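Local coordinates for Cel44C (Paenibacillus polymyxa, PDB 2YKK), which cleaves the beta-1,4-glucan backbone of xyloglucan and related glucans from within the chain, this being the family 44 glycoside hydrolase part of a longer multidomain enzyme, at residues I12-F17 against T421-Q426; Q68-Y73 against Y115-G120; A90-F95 against H164-K169; L447-M452 against I513-G518. The protein carries 2 engineered substitutions. One frame throughout, in Å; residues are numbered along the deposited sequence.

Contact 1. Residues I12-F17 against T421-Q426; sequences IKVDTF and TSVSAQ. Unlike the reference sequence in segment 12-17: Phe-17 (reference Ser).
Strands 8-22 and 421-427 are neighbours in the beta-sandwich domain beside the barrel, and Lys-13 with Gln-426 sets their antiparallel register. The local strand axes approach to 4.7 Å and run at 171°. Two backbone bonds close that hydrogen-bonded pair: Lys-13 N reaches Gln-426 O at 2.9 Å, and Gln-426 N returns to Lys-13 O at 2.9 Å. Two residues on, Asp-15 N donates to Ser-424 O over 3.0 Å. Between these bonds Val-14 and Ala-425 form a non-hydrogen-bonded pair on the opposite face from Lys-13 and Gln-426. There Val-14 CG2 meets Ala-425 CB at 4.2 Å, while its other methyl, CG1, meets Val-423 CG2 at 4.1 Å, the two valine side chains crossing at about a right angle. Ala-437 of strand 433-439 packs on this apolar patch. The polar face is tied by a water that donates to Lys-13 O at 2.8 Å and accepts from Ser-424 OG at 2.8 Å. Having OG anti to the backbone N (chi1 179°) carries the Ser-424 hydroxyl to it. A longer bond from the same water goes to OE1 of Gln-426, a residue whose side chain runs alongside that of Lys-13. Lys-13 O is therefore gripped twice, by the Gln-426 amide and by water, so the strand pairing and the hydrated polar surface share one acceptor.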
loop_
_atom_site.group_PDB
_atom_site.type_symbol
_atom_site.label_atom_id
_atom_site.label_comp_id
_atom_site.label_asym_id
_atom_site.label_seq_id
_atom_site.Cartn_x
_atom_site.Cartn_y
_atom_site.Cartn_z
ATOM N N ILE A 12 -16.163 -24.830 5.709
ATOM C CA ILE A 12 -15.636 -23.892 4.701
ATOM C C ILE A 12 -16.099 -24.367 3.343
ATOM O O ILE A 12 -15.860 -25.508 2.962
ATOM C CB ILE A 12 -14.113 -23.838 4.786
ATOM C CG1 ILE A 12 -13.750 -23.132 6.108
ATOM C CG2 ILE A 12 -13.467 -23.062 3.544
ATOM C CD1 ILE A 12 -12.298 -23.000 6.385
ATOM N N LYS A 13 -16.765 -23.492 2.608
ATOM C CA LYS A 13 -17.273 -23.849 1.295
ATOM C C LYS A 13 -16.490 -23.055 0.260
ATOM O O LYS A 13 -16.440 -21.832 0.368
ATOM C CB LYS A 13 -18.721 -23.424 1.220
ATOM C CG LYS A 13 -19.645 -24.093 2.268
ATOM C CD LYS A 13 -21.118 -23.707 1.971
ATOM C CE LYS A 13 -21.455 -23.884 0.469
ATOM N NZ LYS A 13 -22.436 -22.873 -0.069
ATOM N N VAL A 14 -15.857 -23.740 -0.686
ATOM C CA VAL A 14 -15.076 -23.102 -1.760
ATOM C C VAL A 14 -15.711 -23.492 -3.094
ATOM O O VAL A 14 -15.934 -24.683 -3.361
ATOM C CB VAL A 14 -13.603 -23.562 -1.748
ATOM C CG1 VAL A 14 -12.780 -22.818 -2.877
ATOM C CG2 VAL A 14 -12.993 -23.229 -0.392
ATOM N N ASP A 15 -16.042 -22.493 -3.906
ATOM C CA ASP A 15 -16.703 -22.749 -5.173
ATOM C C ASP A 15 -15.886 -22.040 -6.264
ATOM O O ASP A 15 -15.934 -20.818 -6.372
ATOM C CB ASP A 15 -18.136 -22.231 -5.143
ATOM C CG ASP A 15 -18.887 -22.542 -6.443
ATOM O OD1 ASP A 15 -18.236 -22.913 -7.448
ATOM O OD2 ASP A 15 -20.136 -22.431 -6.425
ATOM N N THR A 16 -15.145 -22.816 -7.048
ATOM C CA THR A 16 -14.232 -22.256 -8.050
ATOM C C THR A 16 -14.938 -21.686 -9.265
ATOM O O THR A 16 -14.291 -21.076 -10.131
ATOM C CB THR A 16 -13.245 -23.279 -8.582
ATOM O OG1 THR A 16 -13.967 -24.359 -9.192
ATOM C CG2 THR A 16 -12.336 -23.809 -7.451
ATOM N N PHE A 17 -16.247 -21.903 -9.350
ATOM C CA PHE A 17 -17.014 -21.310 -10.452
ATOM C C PHE A 17 -17.568 -19.945 -10.083
ATOM O O PHE A 17 -18.008 -19.203 -10.978
ATOM C CB PHE A 17 -18.236 -22.179 -10.814
ATOM C CG PHE A 17 -17.918 -23.640 -11.070
ATOM C CD1 PHE A 17 -16.714 -24.049 -11.648
ATOM C CD2 PHE A 17 -18.884 -24.626 -10.735
ATOM C CE1 PHE A 17 -16.461 -25.400 -11.874
ATOM C CE2 PHE A 17 -18.619 -25.988 -10.953
ATOM C CZ PHE A 17 -17.426 -26.365 -11.536
ATOM N N THR A 421 -6.629 -15.477 -9.690
ATOM C CA THR A 421 -8.071 -15.315 -9.763
ATOM C C THR A 421 -8.711 -15.664 -8.444
ATOM O O THR A 421 -8.662 -16.802 -8.035
ATOM C CB THR A 421 -8.650 -16.246 -10.833
ATOM O OG1 THR A 421 -7.997 -15.933 -12.060
ATOM C CG2 THR A 421 -10.173 -16.058 -10.968
ATOM N N SER A 422 -9.296 -14.686 -7.763
ATOM C CA SER A 422 -10.042 -14.968 -6.510
ATOM C C SER A 422 -11.285 -15.801 -6.824
ATOM O O SER A 422 -11.975 -15.542 -7.824
ATOM C CB SER A 422 -10.493 -13.656 -5.866
ATOM O OG SER A 422 -11.257 -13.924 -4.678
ATOM N N VAL A 423 -11.587 -16.769 -5.967
ATOM C CA VAL A 423 -12.902 -17.445 -6.057
ATOM C C VAL A 423 -13.566 -17.462 -4.707
ATOM O O VAL A 423 -12.944 -17.243 -3.667
ATOM C CB VAL A 423 -12.781 -18.881 -6.648
ATOM C CG1 VAL A 423 -12.063 -18.869 -8.017
ATOM C CG2 VAL A 423 -12.059 -19.860 -5.666
ATOM N N SER A 424 -14.868 -17.739 -4.700
ATOM C CA SER A 424 -15.632 -17.753 -3.449
ATOM C C SER A 424 -15.100 -18.758 -2.404
ATOM O O SER A 424 -14.931 -19.968 -2.684
ATOM C CB SER A 424 -17.122 -18.059 -3.768
ATOM O OG SER A 424 -17.935 -18.120 -2.578
ATOM N N ALA A 425 -14.854 -18.236 -1.189
ATOM C CA ALA A 425 -14.508 -19.053 -0.054
ATOM C C ALA A 425 -15.263 -18.499 1.129
ATOM O O ALA A 425 -15.118 -17.308 1.489
ATOM C CB ALA A 425 -12.943 -19.040 0.207
ATOM N N GLN A 426 -16.115 -19.341 1.722
ATOM C CA GLN A 426 -16.942 -18.897 2.826
ATOM C C GLN A 426 -16.588 -19.739 4.051
ATOM O O GLN A 426 -16.257 -20.932 3.932
ATOM C CB GLN A 426 -18.431 -19.054 2.507
ATOM C CG GLN A 426 -18.985 -18.233 1.312
ATOM C CD GLN A 426 -20.444 -18.663 0.963
ATOM O OE1 GLN A 426 -20.689 -19.735 0.388
ATOM N NE2 GLN A 426 -21.400 -17.844 1.350
HETATM O O HOH W 1 -18.189 -20.641 -1.507
#

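Contact 2. Residues Q68-Y73 against Y115-G120; sequences QSSDNY and YVAKDG
With chi1 at -70°, Ser-70 places OG beside its own backbone N, 3.7 Å from Ala-117 CB and within 2.7 Å of a water, while a chi1 of 60° sets CG of Asp-119 between backbone N and carbonyl carbon and turns its carboxylate toward Ser-70, OD1 lying 3.8 Å from Ser-70 CB. The path of the backbones brings Ser-70 CB to 3.3 Å from Asp-119 O and Ser-70 O to 3.0 Å from Gly-120 C; further along, Asp-71 CA lies 3.7 Å from Gly-120 CA. No direct hydrogen bond spans the two segments. The water adds a weak bond to Asp-119 N and a doubtful one to Asp-119 OD1, which also accepts from Asn-121 N. The polar ends are held mainly from outside: Asn-61 ND2 bonds Ser-70 OG, and Arg-134 NE forms a salt bridge with Asp-119 OD2. Topologically the contact lays strand 69-71, the middle of a small three-stranded antiparallel sheet, against the turn that follows strand 115-117, the edge of a separate sheet. Both belong to the elaborations of the family 44 catalytic region. Asp-71 points away from 115-120 and braces its own segment. Its OD1 accepts from Tyr-73 N at 2.9 Å, an Asx turn leading into helix 73-77, and also pairs with Arg-49, while OD2 accepts a hydrogen bond from Ser-69 OG. The joint thus rests on van der Waals packing of Ser-70 against Ala-117, Asp-119 and Gly-120, weakly supplemented by water, with each carboxylate salt-bridged to an outside arginine that probably offsets its charge.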
loop_
_atom_site.group_PDB
_atom_site.type_symbol
_atom_site.label_atom_id
_atom_site.label_comp_id
_atom_site.label_asym_id
_atom_site.label_seq_id
_atom_site.Cartn_x
_atom_site.Cartn_y
_atom_site.Cartn_z
ATOM N N GLN A 68 13.896 18.343 11.631
ATOM C CA GLN A 68 13.719 19.095 10.360
ATOM C C GLN A 68 15.057 19.068 9.573
ATOM O O GLN A 68 15.526 20.088 9.048
ATOM C CB GLN A 68 13.308 20.562 10.623
ATOM C CG GLN A 68 12.187 20.789 11.689
ATOM C CD GLN A 68 10.867 20.173 11.305
ATOM O OE1 GLN A 68 10.576 20.006 10.112
ATOM N NE2 GLN A 68 10.045 19.862 12.306
ATOM N N SER A 69 15.653 17.874 9.481
ATOM C CA SER A 69 17.051 17.766 9.026
ATOM C C SER A 69 17.115 17.546 7.509
ATOM O O SER A 69 16.478 16.618 6.987
ATOM C CB SER A 69 17.718 16.559 9.741
ATOM O OG SER A 69 19.041 16.334 9.211
ATOM N N SER A 70 17.835 18.400 6.795
ATOM C CA SER A 70 18.187 18.113 5.398
ATOM C C SER A 70 19.482 17.292 5.347
ATOM O O SER A 70 20.512 17.704 5.908
ATOM C CB SER A 70 18.443 19.409 4.646
ATOM O OG SER A 70 17.223 20.103 4.465
ATOM N N ASP A 71 19.461 16.171 4.640
ATOM C CA ASP A 71 20.641 15.312 4.619
ATOM C C ASP A 71 20.534 14.279 3.510
ATOM O O ASP A 71 19.572 14.296 2.713
ATOM C CB ASP A 71 20.827 14.648 5.996
ATOM C CG ASP A 71 19.585 13.872 6.455
ATOM O OD1 ASP A 71 19.065 13.099 5.643
ATOM O OD2 ASP A 71 19.101 14.053 7.627
ATOM N N ASN A 72 21.532 13.395 3.472
ATOM C CA ASN A 72 21.636 12.365 2.457
ATOM C C ASN A 72 20.988 11.019 2.855
ATOM O O ASN A 72 21.317 9.977 2.263
ATOM C CB ASN A 72 23.114 12.155 2.105
ATOM C CG ASN A 72 23.901 11.563 3.234
ATOM O OD1 ASN A 72 23.512 11.636 4.390
ATOM N ND2 ASN A 72 25.076 11.011 2.896
ATOM N N TYR A 73 20.015 11.034 3.773
ATOM C CA TYR A 73 19.397 9.788 4.242
ATOM C C TYR A 73 18.929 8.900 3.095
ATOM O O TYR A 73 19.113 7.687 3.166
ATOM C CB TYR A 73 18.188 10.072 5.138
ATOM C CG TYR A 73 17.374 8.835 5.430
ATOM C CD1 TYR A 73 17.858 7.860 6.310
ATOM C CD2 TYR A 73 16.180 8.597 4.762
ATOM C CE1 TYR A 73 17.122 6.700 6.567
ATOM C CE2 TYR A 73 15.445 7.445 5.008
ATOM C CZ TYR A 73 15.911 6.525 5.907
ATOM O OH TYR A 73 15.181 5.376 6.135
ATOM N N TYR A 115 8.745 23.301 -2.160
ATOM C CA TYR A 115 10.201 23.424 -2.082
ATOM C C TYR A 115 10.876 22.095 -1.812
ATOM O O TYR A 115 10.258 21.168 -1.259
ATOM C CB TYR A 115 10.633 24.371 -0.931
ATOM C CG TYR A 115 10.047 25.778 -1.085
ATOM C CD1 TYR A 115 8.768 26.058 -0.582
ATOM C CD2 TYR A 115 10.773 26.785 -1.701
ATOM C CE1 TYR A 115 8.226 27.349 -0.728
ATOM C CE2 TYR A 115 10.235 28.089 -1.825
ATOM C CZ TYR A 115 8.968 28.331 -1.336
ATOM O OH TYR A 115 8.382 29.606 -1.417
ATOM N N VAL A 116 12.162 22.026 -2.141
ATOM C CA VAL A 116 12.930 20.828 -1.871
ATOM C C VAL A 116 14.278 21.223 -1.281
ATOM O O VAL A 116 14.728 22.351 -1.427
ATOM C CB VAL A 116 13.113 19.910 -3.145
ATOM C CG1 VAL A 116 11.746 19.402 -3.657
ATOM C CG2 VAL A 116 13.859 20.713 -4.248
ATOM N N ALA A 117 14.921 20.273 -0.593
ATOM C CA ALA A 117 16.190 20.553 0.086
ATOM C C ALA A 117 17.300 21.022 -0.844
ATOM O O ALA A 117 17.692 20.299 -1.796
ATOM C CB ALA A 117 16.664 19.277 0.884
ATOM N N LYS A 118 17.901 22.169 -0.520
ATOM C CA LYS A 118 19.002 22.698 -1.337
ATOM C C LYS A 118 20.346 22.057 -0.948
ATOM O O LYS A 118 21.301 22.103 -1.731
ATOM C CB LYS A 118 19.053 24.231 -1.148
ATOM C CG LYS A 118 20.012 24.975 -2.150
ATOM C CD LYS A 118 19.672 26.501 -2.175
ATOM C CE LYS A 118 20.589 27.204 -3.178
ATOM N NZ LYS A 118 20.226 26.938 -4.641
ATOM N N ASP A 119 20.445 21.511 0.260
ATOM C CA ASP A 119 21.721 20.999 0.780
ATOM C C ASP A 119 21.507 19.826 1.723
ATOM O O ASP A 119 20.365 19.384 1.912
ATOM C CB ASP A 119 22.421 22.132 1.540
ATOM C CG ASP A 119 21.578 22.649 2.704
ATOM O OD1 ASP A 119 21.136 21.858 3.555
ATOM O OD2 ASP A 119 21.365 23.879 2.766
ATOM N N GLY A 120 22.605 19.327 2.331
ATOM C CA GLY A 120 22.503 18.289 3.321
ATOM C C GLY A 120 23.072 18.778 4.646
ATOM O O GLY A 120 23.729 18.016 5.360
HETATM O O HOH W 2 18.387 21.918 2.822
#

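Contact 3. Residues A90-F95 against H164-K169; sequences AVTTSF and HFLVNK
Thr-93 CG2 is the point at which three residues of segment 164-169 converge. It meets Phe-165 CE2 at 3.6 Å, lying near the ring plane, so the methyl abuts the edge of the aromatic. Lys-169 CD approaches the same methyl to 3.7 Å, the aliphatic chain crossing the threonine at about a right angle, and Leu-166 CD2 stands 4.2 Å from Thr-93 CG2. A chi1 of 62° turns that methyl anti to the carbonyl carbon of Thr-93, out toward the other helix. Beside it, Thr-92 CG2 touches Leu-166 CD2 at 4.0 Å. These side chains bridge two successive outer helices of the TIM barrel: helix 90-102 joins strand 42-45 to strand 105-110, and helix 159-170 lies between strands 105-110 and 181-184. Their local axes cross at -37° and pass 11.4 Å apart, a spacing wide enough for side chains alone to meet. In the second shell, Thr-92 is fixed by a hydrogen bond between Thr-92 OG1 and Tyr-53 OH and rests on Leu-45 and Val-108 of the barrel strands. The ring of Phe-165 meets that of Trp-55, their planes at about 50°; the next residue along the chain, Glu-56, is a calcium ligand.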
loop_
_atom_site.group_PDB
_atom_site.type_symbol
_atom_site.label_atom_id
_atom_site.label_comp_id
_atom_site.label_asym_id
_atom_site.label_seq_id
_atom_site.Cartn_x
_atom_site.Cartn_y
_atom_site.Cartn_z
ATOM N N ALA A 90 20.032 9.785 -8.833
ATOM C CA ALA A 90 20.564 8.467 -8.379
ATOM C C ALA A 90 19.679 7.718 -7.351
ATOM O O ALA A 90 19.518 6.478 -7.435
ATOM C CB ALA A 90 22.032 8.617 -7.840
ATOM N N VAL A 91 19.059 8.439 -6.402
ATOM C CA VAL A 91 18.137 7.762 -5.445
ATOM C C VAL A 91 17.001 7.056 -6.199
ATOM O O VAL A 91 16.650 5.883 -5.892
ATOM C CB VAL A 91 17.558 8.764 -4.395
ATOM C CG1 VAL A 91 16.263 8.231 -3.719
ATOM C CG2 VAL A 91 18.629 9.109 -3.332
ATOM N N THR A 92 16.474 7.730 -7.216
ATOM C CA THR A 92 15.318 7.180 -7.934
ATOM C C THR A 92 15.746 6.106 -8.944
ATOM O O THR A 92 15.060 5.090 -9.107
ATOM C CB THR A 92 14.530 8.301 -8.616
ATOM O OG1 THR A 92 13.982 9.147 -7.592
ATOM C CG2 THR A 92 13.316 7.722 -9.385
ATOM N N THR A 93 16.863 6.336 -9.629
ATOM C CA THR A 93 17.314 5.362 -10.614
ATOM C C THR A 93 17.866 4.105 -9.923
ATOM O O THR A 93 17.615 2.996 -10.398
ATOM C CB THR A 93 18.362 5.941 -11.616
ATOM O OG1 THR A 93 19.520 6.330 -10.884
ATOM C CG2 THR A 93 17.794 7.111 -12.436
ATOM N N SER A 94 18.500 4.245 -8.760
ATOM C CA SER A 94 18.912 3.055 -8.016
ATOM C C SER A 94 17.665 2.257 -7.575
ATOM O O SER A 94 17.612 1.016 -7.718
ATOM C CB SER A 94 19.792 3.430 -6.829
ATOM O OG SER A 94 20.209 2.227 -6.142
ATOM N N PHE A 95 16.634 2.993 -7.141
ATOM C CA PHE A 95 15.364 2.382 -6.695
ATOM C C PHE A 95 14.728 1.648 -7.866
ATOM O O PHE A 95 14.304 0.481 -7.753
ATOM C CB PHE A 95 14.404 3.477 -6.186
ATOM C CG PHE A 95 12.986 2.994 -6.005
ATOM C CD1 PHE A 95 12.636 2.230 -4.903
ATOM C CD2 PHE A 95 12.008 3.300 -6.952
ATOM C CE1 PHE A 95 11.315 1.758 -4.727
ATOM C CE2 PHE A 95 10.668 2.849 -6.784
ATOM C CZ PHE A 95 10.340 2.069 -5.662
ATOM N N HIS A 164 11.304 13.697 -17.594
ATOM C CA HIS A 164 12.023 13.545 -18.890
ATOM C C HIS A 164 13.296 12.721 -18.736
ATOM O O HIS A 164 13.597 11.876 -19.583
ATOM C CB HIS A 164 12.362 14.925 -19.449
ATOM C CG HIS A 164 13.145 14.858 -20.717
ATOM N ND1 HIS A 164 14.523 14.904 -20.742
ATOM C CD2 HIS A 164 12.742 14.687 -21.992
ATOM C CE1 HIS A 164 14.942 14.805 -21.997
ATOM N NE2 HIS A 164 13.880 14.688 -22.774
ATOM N N PHE A 165 14.042 12.975 -17.660
ATOM C CA PHE A 165 15.259 12.231 -17.342
ATOM C C PHE A 165 14.977 10.740 -17.203
ATOM O O PHE A 165 15.736 9.919 -17.748
ATOM C CB PHE A 165 15.844 12.813 -16.024
ATOM C CG PHE A 165 17.016 12.048 -15.466
ATOM C CD1 PHE A 165 18.321 12.369 -15.873
ATOM C CD2 PHE A 165 16.824 11.051 -14.534
ATOM C CE1 PHE A 165 19.410 11.673 -15.353
ATOM C CE2 PHE A 165 17.952 10.356 -13.982
ATOM C CZ PHE A 165 19.211 10.671 -14.422
ATOM N N LEU A 166 13.909 10.405 -16.461
ATOM C CA LEU A 166 13.556 9.004 -16.252
ATOM C C LEU A 166 13.123 8.340 -17.555
ATOM O O LEU A 166 13.531 7.186 -17.834
ATOM C CB LEU A 166 12.419 8.875 -15.241
ATOM C CG LEU A 166 12.837 9.315 -13.839
ATOM C CD1 LEU A 166 11.621 9.211 -12.885
ATOM C CD2 LEU A 166 13.937 8.367 -13.332
ATOM N N VAL A 167 12.312 9.046 -18.334
ATOM C CA VAL A 167 11.847 8.482 -19.611
ATOM C C VAL A 167 13.042 8.311 -20.579
ATOM O O VAL A 167 13.100 7.345 -21.386
ATOM C CB VAL A 167 10.712 9.355 -20.214
ATOM C CG1 VAL A 167 10.387 8.913 -21.645
ATOM C CG2 VAL A 167 9.422 9.230 -19.352
ATOM N N ASN A 168 13.984 9.247 -20.532
ATOM C CA ASN A 168 15.199 9.144 -21.374
ATOM C C ASN A 168 15.968 7.874 -21.045
ATOM O O ASN A 168 16.472 7.199 -21.945
ATOM C CB ASN A 168 16.104 10.361 -21.160
ATOM C CG ASN A 168 17.420 10.230 -21.885
ATOM O OD1 ASN A 168 18.438 9.861 -21.290
ATOM N ND2 ASN A 168 17.399 10.495 -23.193
ATOM N N LYS A 169 16.062 7.535 -19.763
ATOM C CA LYS A 169 16.887 6.413 -19.325
ATOM C C LYS A 169 16.152 5.078 -19.540
ATOM O O LYS A 169 16.790 4.075 -19.929
ATOM C CB LYS A 169 17.218 6.561 -17.829
ATOM C CG LYS A 169 18.194 5.514 -17.248
ATOM C CD LYS A 169 18.562 5.846 -15.814
ATOM C CE LYS A 169 19.402 4.730 -15.138
ATOM N NZ LYS A 169 20.655 4.376 -15.930
#

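Contact 4. Residues L447-M452 against I513-G518; sequences LHLVVM and IVLTTG
Leu-515 drives a methyl bump into the hollow between two leucines of the partner strand: its CD1 lies 4.0 Å from Leu-447 CD2 and 4.0 Å from Leu-449 CD1. With chi1 at -60°, CG of Leu-515 stands beside its backbone N, and the branch is carried between those two side chains. Leu-447 and Leu-515 run side by side, whereas Leu-449 crosses Leu-515 at a slant. The relief continues at Ile-513, which backs onto Leu-449, CB to CB at 4.2 Å, and extends CD1 to within 4.1 Å of Val-451 CG1. Phe-464 and Leu-466 of strand 460-467 close over this row of aliphatic side chains, making it part of the beta-sandwich interior. On the reverse face the side chains of His-448 and Val-514 lie side by side, and Tyr-411 touches both. Beneath the side chains, the local axes of 447-452 and 513-516 run antiparallel at 157°, with four backbone hydrogen bonds in two hydrogen-bonded pairs. Ile-513 N reaches Leu-449 O at 2.7 Å in a nearly straight bond of 172°, matched by Leu-449 N to Ile-513 O at 2.9 Å. Leu-447 and Leu-515 exchange the other two. Main-chain amides and carbonyls at these paired positions satisfy one another, which lets leucine, isoleucine and valine bury a wholly apolar face without stranding polar groups of those pairs in the core.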
loop_
_atom_site.group_PDB
_atom_site.type_symbol
_atom_site.label_atom_id
_atom_site.label_comp_id
_atom_site.label_asym_id
_atom_site.label_seq_id
_atom_site.Cartn_x
_atom_site.Cartn_y
_atom_site.Cartn_z
ATOM N N LEU A 447 -5.876 -25.806 -6.984
ATOM C CA LEU A 447 -6.689 -24.851 -6.236
ATOM C C LEU A 447 -5.875 -24.422 -5.055
ATOM O O LEU A 447 -5.319 -25.284 -4.394
ATOM C CB LEU A 447 -7.994 -25.508 -5.779
ATOM C CG LEU A 447 -8.864 -24.774 -4.744
ATOM C CD1 LEU A 447 -9.385 -23.386 -5.237
ATOM C CD2 LEU A 447 -10.058 -25.666 -4.408
ATOM N N HIS A 448 -5.829 -23.112 -4.774
ATOM C CA HIS A 448 -5.082 -22.567 -3.624
ATOM C C HIS A 448 -6.019 -22.072 -2.551
ATOM O O HIS A 448 -6.967 -21.313 -2.838
ATOM C CB HIS A 448 -4.245 -21.388 -4.106
ATOM C CG HIS A 448 -3.065 -21.805 -4.923
ATOM N ND1 HIS A 448 -3.149 -22.114 -6.272
ATOM C CD2 HIS A 448 -1.797 -22.064 -4.544
ATOM C CE1 HIS A 448 -1.960 -22.533 -6.689
ATOM N NE2 HIS A 448 -1.124 -22.495 -5.662
ATOM N N LEU A 449 -5.727 -22.443 -1.300
ATOM C CA LEU A 449 -6.562 -22.016 -0.168
ATOM C C LEU A 449 -5.632 -21.491 0.907
ATOM O O LEU A 449 -4.683 -22.215 1.297
ATOM C CB LEU A 449 -7.282 -23.208 0.454
ATOM C CG LEU A 449 -8.157 -24.062 -0.463
ATOM C CD1 LEU A 449 -8.815 -25.191 0.348
ATOM C CD2 LEU A 449 -9.248 -23.233 -1.133
ATOM N N VAL A 450 -5.868 -20.289 1.386
ATOM C CA VAL A 450 -5.116 -19.797 2.568
ATOM C C VAL A 450 -6.146 -19.748 3.695
ATOM O O VAL A 450 -7.170 -19.087 3.558
ATOM C CB VAL A 450 -4.479 -18.433 2.287
ATOM C CG1 VAL A 450 -4.069 -17.755 3.636
ATOM C CG2 VAL A 450 -3.267 -18.608 1.359
ATOM N N VAL A 451 -5.897 -20.468 4.781
ATOM C CA VAL A 451 -6.835 -20.504 5.892
ATOM C C VAL A 451 -6.071 -20.211 7.192
ATOM O O VAL A 451 -4.878 -20.589 7.318
ATOM C CB VAL A 451 -7.519 -21.894 5.980
ATOM C CG1 VAL A 451 -6.481 -23.038 6.102
ATOM C CG2 VAL A 451 -8.575 -21.936 7.091
ATOM N N MET A 452 -6.757 -19.608 8.149
ATOM C CA MET A 452 -6.088 -19.266 9.394
ATOM C C MET A 452 -7.002 -19.371 10.597
ATOM O O MET A 452 -8.213 -19.167 10.482
ATOM C CB MET A 452 -5.468 -17.870 9.279
ATOM C CG MET A 452 -6.503 -16.747 9.215
ATOM S SD MET A 452 -5.956 -15.325 8.214
ATOM C CE MET A 452 -6.078 -16.092 6.577
ATOM N N ILE A 513 -2.857 -24.232 1.465
ATOM C CA ILE A 513 -3.150 -25.599 1.000
ATOM C C ILE A 513 -3.237 -25.572 -0.525
ATOM O O ILE A 513 -3.928 -24.716 -1.064
ATOM C CB ILE A 513 -4.510 -26.090 1.572
ATOM C CG1 ILE A 513 -4.476 -26.021 3.113
ATOM C CG2 ILE A 513 -4.882 -27.506 0.998
ATOM C CD1 ILE A 513 -5.817 -26.367 3.810
ATOM N N VAL A 514 -2.516 -26.466 -1.199
ATOM C CA VAL A 514 -2.539 -26.522 -2.665
ATOM C C VAL A 514 -3.099 -27.871 -3.034
ATOM O O VAL A 514 -2.470 -28.878 -2.734
ATOM C CB VAL A 514 -1.134 -26.316 -3.276
ATOM C CG1 VAL A 514 -1.167 -26.351 -4.823
ATOM C CG2 VAL A 514 -0.539 -24.969 -2.750
ATOM N N LEU A 515 -4.262 -27.871 -3.683
ATOM C CA LEU A 515 -4.986 -29.121 -4.053
ATOM C C LEU A 515 -4.779 -29.383 -5.529
ATOM O O LEU A 515 -4.707 -28.451 -6.329
ATOM C CB LEU A 515 -6.467 -29.010 -3.767
ATOM C CG LEU A 515 -6.702 -28.745 -2.273
ATOM C CD1 LEU A 515 -8.061 -28.236 -2.059
ATOM C CD2 LEU A 515 -6.503 -29.983 -1.385
ATOM N N THR A 516 -4.676 -30.655 -5.894
ATOM C CA THR A 516 -4.414 -30.975 -7.292
ATOM C C THR A 516 -5.367 -32.107 -7.697
ATOM O O THR A 516 -5.777 -32.895 -6.850
ATOM C CB THR A 516 -2.943 -31.375 -7.554
ATOM O OG1 THR A 516 -2.817 -31.756 -8.940
ATOM C CG2 THR A 516 -2.574 -32.598 -6.726
ATOM N N THR A 517 -5.738 -32.118 -8.979
ATOM C CA THR A 517 -6.477 -33.221 -9.603
ATOM C C THR A 517 -5.572 -34.337 -10.142
ATOM O O THR A 517 -6.073 -35.375 -10.633
ATOM C CB THR A 517 -7.327 -32.678 -10.773
ATOM O OG1 THR A 517 -6.458 -32.022 -11.700
ATOM C CG2 THR A 517 -8.363 -31.700 -10.272
ATOM N N GLY A 518 -4.258 -34.139 -10.083
ATOM C CA GLY A 518 -3.273 -35.191 -10.436
ATOM C C GLY A 518 -2.557 -34.959 -11.749
ATOM O O GLY A 518 -1.342 -34.706 -11.778
#

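Contacts 1 and 4 belong to one sheet and one core: their centres are 11 Å apart, Val-14 CG2 meets Leu-449 CD2 at 3.8 Å, and Thr-16 CG2 meets Leu-447 CD1 at 3.7 Å. Contacts 2 and 3 occupy the barrel part, with centres 19 Å apart and nearest atoms about 6 Å apart, and their segments interleave along the chain. Both lie on the calcium side of the barrel part without coordinating the ion, which is about 12 Å from the side chains of Ala-117 and Phe-165. Contact 1 joins a strand near the N-terminus to the first strand after the barrel, and contacts 2 and 3 fall between them in sequence; the centre of contact 1 is 51 Å from that of contact 2.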